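Local coordinates for protein Mn transporter subunit (Synechocystis sp. PCC 6803, PDB 3UJP) that binds manganese and, as the solute-binding subunit of a manganese transporter, probably delivers the ion to the membrane part of that transporter, at residues A181-V186 against R293-G298; Q190-S195 against G208-Y213. One frame throughout, in Å; residues are numbered along the deposited sequence.

Contact 1. Residues A181-V186 against R293-G298; sequences ADLEQV and RVITNG. With ZN (zinc ion), chain N.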
# COMPACT_ATOMS: atom_id res chain seq x y z
N ALA A 181 14.54 -1.01 -32.63
CA ALA A 181 15.03 0.19 -33.31
C ALA A 181 16.37 0.68 -32.74
O ALA A 181 17.06 1.50 -33.35
CB ALA A 181 13.98 1.30 -33.24
N ASP A 182 16.73 0.15 -31.57
CA ASP A 182 17.94 0.56 -30.85
C ASP A 182 19.13 -0.36 -31.11
O ASP A 182 20.28 0.06 -31.09
CB ASP A 182 17.66 0.58 -29.34
CG ASP A 182 17.87 1.95 -28.71
OD1 ASP A 182 19.03 2.42 -28.66
OD2 ASP A 182 16.87 2.54 -28.25
N LEU A 183 18.85 -1.64 -31.35
CA LEU A 183 19.88 -2.64 -31.54
C LEU A 183 20.18 -2.82 -33.02
O LEU A 183 21.20 -3.41 -33.40
CB LEU A 183 19.42 -3.97 -30.93
CG LEU A 183 19.15 -4.04 -29.43
CD1 LEU A 183 18.20 -5.18 -29.09
CD2 LEU A 183 20.44 -4.18 -28.65
N GLU A 184 19.27 -2.31 -33.87
CA GLU A 184 19.45 -2.37 -35.32
C GLU A 184 20.59 -1.46 -35.76
O GLU A 184 21.21 -1.67 -36.80
CB GLU A 184 18.13 -2.07 -36.07
CG GLU A 184 17.85 -0.61 -36.43
CD GLU A 184 16.39 -0.36 -36.87
OE1 GLU A 184 15.46 -0.80 -36.18
OE2 GLU A 184 16.16 0.29 -37.90
N GLN A 185 20.89 -0.46 -34.93
CA GLN A 185 22.03 0.43 -35.16
C GLN A 185 23.35 -0.32 -35.35
O GLN A 185 23.87 -0.38 -36.45
CB GLN A 185 22.14 1.47 -34.05
CG GLN A 185 20.93 2.42 -33.99
CD GLN A 185 21.04 3.49 -32.89
OE1 GLN A 185 22.13 3.98 -32.57
NE2 GLN A 185 19.89 3.86 -32.31
N VAL A 186 23.90 -0.85 -34.27
CA VAL A 186 25.06 -1.74 -34.35
C VAL A 186 24.90 -2.76 -35.51
O VAL A 186 23.87 -3.43 -35.62
CB VAL A 186 25.33 -2.41 -32.96
CG1 VAL A 186 24.06 -2.43 -32.11
CG2 VAL A 186 25.92 -3.81 -33.12
N ARG A 293 19.58 0.17 -24.34
CA ARG A 293 20.35 1.38 -24.52
C ARG A 293 21.83 1.12 -24.18
O ARG A 293 22.68 1.31 -25.03
CB ARG A 293 19.76 2.56 -23.75
CG ARG A 293 18.96 3.53 -24.64
CD ARG A 293 17.86 4.28 -23.88
NE ARG A 293 18.31 4.69 -22.55
CZ ARG A 293 17.54 4.74 -21.47
NH1 ARG A 293 18.06 5.11 -20.31
NH2 ARG A 293 16.25 4.41 -21.53
N VAL A 294 22.14 0.62 -22.99
CA VAL A 294 23.55 0.52 -22.59
C VAL A 294 24.32 -0.56 -23.35
O VAL A 294 25.56 -0.59 -23.34
CB VAL A 294 23.77 0.39 -21.06
CG1 VAL A 294 22.84 1.33 -20.32
CG2 VAL A 294 23.55 -1.03 -20.60
N ILE A 295 23.58 -1.45 -24.00
CA ILE A 295 24.16 -2.45 -24.90
C ILE A 295 24.54 -1.78 -26.21
O ILE A 295 25.69 -1.83 -26.64
CB ILE A 295 23.18 -3.59 -25.19
CG1 ILE A 295 23.14 -4.58 -24.03
CG2 ILE A 295 23.60 -4.32 -26.43
CD1 ILE A 295 22.19 -5.74 -24.25
N THR A 296 23.55 -1.15 -26.84
CA THR A 296 23.74 -0.47 -28.11
C THR A 296 24.98 0.42 -28.14
O THR A 296 25.88 0.17 -28.92
CB THR A 296 22.50 0.30 -28.53
OG1 THR A 296 21.56 -0.62 -29.11
CG2 THR A 296 22.85 1.35 -29.55
N ASN A 297 25.01 1.43 -27.28
CA ASN A 297 26.14 2.35 -27.21
C ASN A 297 27.40 1.67 -26.68
O ASN A 297 28.49 2.24 -26.72
CB ASN A 297 25.79 3.57 -26.36
CG ASN A 297 26.17 3.38 -24.90
OD1 ASN A 297 25.31 3.17 -24.05
ND2 ASN A 297 27.46 3.47 -24.61
N GLY A 298 27.24 0.45 -26.17
CA GLY A 298 28.35 -0.30 -25.63
C GLY A 298 29.27 -0.84 -26.71
O GLY A 298 30.49 -0.72 -26.62
ZN ZN N . 13.83 -1.02 -37.91
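Arg293 meets Asp182 through its aliphatic chain alone: CG lies 4.2 Å from Asp182 OD1. The charged groups do not pair, since Arg293 NE and Asp182 OD2 are 6.3 Å apart. The guanidinium instead forms a salt bridge with Glu289, one turn earlier in its own helix. Ile295 comes next. Its CG2 methyl packs against CD2 of Leu183 at 3.9 Å, the two side chains crossing obliquely. Leu183 also touches Tyr207, and Ile295 touches Leu269, so this apolar pair faces the protein interior.

Thr296 carries most of the contact. Its OG1 donates a hydrogen bond to Asp182 O at 2.5 Å, a length doubtful at this resolution. Thr296 CG2 is also close to Asp182 O, at 3.3 Å, and lies 4.1 Å from Gln185 OE1. The bonded carbonyl belongs to the last turn of helix 158-183. Just past the helix, Glu184 points away from the other segment and binds a zinc ion through OE1 at 2.4 Å, with OE2 at 2.7 Å. One hydroxyl-to-carbonyl bond thus joins the end of helix 158-183 to the C-terminal part of helix 284-296. Helix 158-183 is consistent with the long lobe-linking helix of this family.

Contact 2. Residues Q190-S195 against G208-Y213; sequences QRFLVS and GMEEIY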
# COMPACT_ATOMS: atom_id res chain seq x y z
N GLN A 190 28.74 -7.19 -35.77
CA GLN A 190 29.24 -6.74 -34.47
C GLN A 190 28.18 -6.92 -33.39
O GLN A 190 28.30 -6.36 -32.30
CB GLN A 190 29.64 -5.25 -34.47
CG GLN A 190 30.50 -4.77 -35.64
CD GLN A 190 30.67 -3.25 -35.66
OE1 GLN A 190 30.92 -2.65 -36.71
NE2 GLN A 190 30.53 -2.62 -34.50
N ARG A 191 27.12 -7.67 -33.69
CA ARG A 191 25.99 -7.73 -32.77
C ARG A 191 26.16 -8.83 -31.72
O ARG A 191 25.39 -9.79 -31.66
CB ARG A 191 24.66 -7.87 -33.54
CG ARG A 191 23.68 -6.72 -33.26
CD ARG A 191 22.50 -6.69 -34.22
NE ARG A 191 22.72 -5.74 -35.31
CZ ARG A 191 21.95 -5.64 -36.38
NH1 ARG A 191 20.90 -6.43 -36.53
NH2 ARG A 191 22.24 -4.74 -37.32
N PHE A 192 27.18 -8.66 -30.88
CA PHE A 192 27.56 -9.68 -29.90
C PHE A 192 27.32 -9.22 -28.47
O PHE A 192 27.84 -8.19 -28.01
CB PHE A 192 29.03 -10.11 -30.09
CG PHE A 192 29.31 -10.72 -31.44
CD1 PHE A 192 30.00 -10.01 -32.41
CD2 PHE A 192 28.85 -11.99 -31.75
CE1 PHE A 192 30.24 -10.56 -33.66
CE2 PHE A 192 29.09 -12.55 -33.01
CZ PHE A 192 29.78 -11.82 -33.96
N LEU A 193 26.52 -10.01 -27.77
CA LEU A 193 26.07 -9.69 -26.42
C LEU A 193 26.77 -10.59 -25.40
O LEU A 193 26.39 -11.75 -25.20
CB LEU A 193 24.55 -9.86 -26.32
CG LEU A 193 23.80 -9.10 -25.25
CD1 LEU A 193 22.54 -9.85 -24.92
CD2 LEU A 193 24.66 -8.89 -24.00
N VAL A 194 27.80 -10.05 -24.77
CA VAL A 194 28.53 -10.76 -23.73
C VAL A 194 28.11 -10.37 -22.31
O VAL A 194 28.22 -9.21 -21.89
CB VAL A 194 30.04 -10.63 -23.94
CG1 VAL A 194 30.38 -9.24 -24.43
CG2 VAL A 194 30.79 -10.98 -22.66
N SER A 195 27.62 -11.38 -21.59
CA SER A 195 27.07 -11.27 -20.24
C SER A 195 27.72 -12.37 -19.41
O SER A 195 28.57 -13.10 -19.93
CB SER A 195 25.55 -11.47 -20.28
OG SER A 195 25.20 -12.68 -20.94
N GLY A 208 18.09 -10.27 -33.15
CA GLY A 208 19.16 -10.86 -33.93
C GLY A 208 20.56 -10.55 -33.44
O GLY A 208 21.38 -9.99 -34.18
N MET A 209 20.84 -10.92 -32.20
CA MET A 209 22.18 -10.78 -31.65
C MET A 209 22.82 -12.16 -31.43
O MET A 209 22.13 -13.18 -31.32
CB MET A 209 22.16 -10.00 -30.34
CG MET A 209 21.60 -8.59 -30.46
SD MET A 209 22.09 -7.51 -29.10
CE MET A 209 23.73 -7.00 -29.60
N GLU A 210 24.15 -12.19 -31.41
CA GLU A 210 24.86 -13.42 -31.08
C GLU A 210 25.29 -13.28 -29.62
O GLU A 210 25.98 -12.32 -29.25
CB GLU A 210 26.04 -13.67 -32.03
CG GLU A 210 26.70 -15.08 -31.94
CD GLU A 210 25.81 -16.26 -32.42
OE1 GLU A 210 26.10 -17.43 -32.01
OE2 GLU A 210 24.84 -16.04 -33.19
N GLU A 211 24.85 -14.23 -28.81
CA GLU A 211 25.09 -14.23 -27.37
C GLU A 211 26.42 -14.89 -27.03
O GLU A 211 26.83 -15.88 -27.65
CB GLU A 211 23.95 -14.94 -26.63
CG GLU A 211 23.88 -14.60 -25.14
CD GLU A 211 22.80 -15.38 -24.40
OE1 GLU A 211 22.29 -14.86 -23.37
OE2 GLU A 211 22.48 -16.51 -24.85
N ILE A 212 27.11 -14.33 -26.05
CA ILE A 212 28.29 -14.98 -25.50
C ILE A 212 28.21 -14.88 -23.97
O ILE A 212 28.28 -13.79 -23.40
CB ILE A 212 29.59 -14.34 -26.02
CG1 ILE A 212 29.57 -14.19 -27.53
CG2 ILE A 212 30.78 -15.21 -25.66
CD1 ILE A 212 30.84 -13.60 -28.05
N TYR A 213 28.05 -16.03 -23.31
CA TYR A 213 27.88 -16.04 -21.86
C TYR A 213 28.99 -16.80 -21.12
O TYR A 213 29.60 -17.71 -21.67
CB TYR A 213 26.50 -16.59 -21.50
CG TYR A 213 26.15 -17.89 -22.18
CD1 TYR A 213 26.77 -19.08 -21.81
CD2 TYR A 213 25.18 -17.93 -23.18
CE1 TYR A 213 26.44 -20.28 -22.41
CE2 TYR A 213 24.84 -19.14 -23.80
CZ TYR A 213 25.47 -20.32 -23.41
OH TYR A 213 25.15 -21.53 -24.00
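Arg191 O accepts a hydrogen bond from Glu210 N at 2.7 Å. Leu193 then uses both its backbone groups. Its N binds Glu210 O at 2.8 Å, and its O accepts from Ile212 N at 2.8 Å. Ser195 N closes the series on Ile212 O at 3.1 Å. The strands run parallel, 20° apart.

The Phe192 ring meets the Glu210 chain obliquely, with CD2 3.3 Å from Glu210 CB. Glu210 CG is anti to its backbone N (chi1 -169°), and its carboxylate plane is 72° from the ring. Val194 and Ile212 pack on the same face. On the other face Leu193 CB is 4.4 Å from Met209 SD, and both residues touch Ile295. Arg191 and Met209 cross at about a right angle, with Arg191 CG 3.7 Å from Met209 CE. Arg191 NE hydrogen-bonds Val186 O. The two strands and helix 201-206 form a beta-alpha-beta unit. Backbone bonds set the register, and apolar contacts on each face are mixed with polar side chains. The crossover segment satisfies polar ends: Glu211 OE2 bonds Ser201 OG in the helix, and Ser195 OG bonds Glu197 O. This places the strand end beside Glu197, a manganese ligand.

How the contacts relate
From the N terminus, helix 158-183 ends in 181-186, the first half of contact 1. The chain then enters strand 192-195, the first half of contact 2. It returns through helix 201-206 to strand 210-213, so contact 2 closes a short loop. Contact 1 closes much later, when helix 284-296 reaches 293-298. Contact 2 therefore lies wholly within the longer loop of contact 1, and the two do not cross. Their centres are 12 Å apart and they touch directly: Leu183 CD2 packs on Met209 SD at 3.7 Å. Together they join the ends of two helices to the Leu193 side of the strand pair and to Met209 at its start.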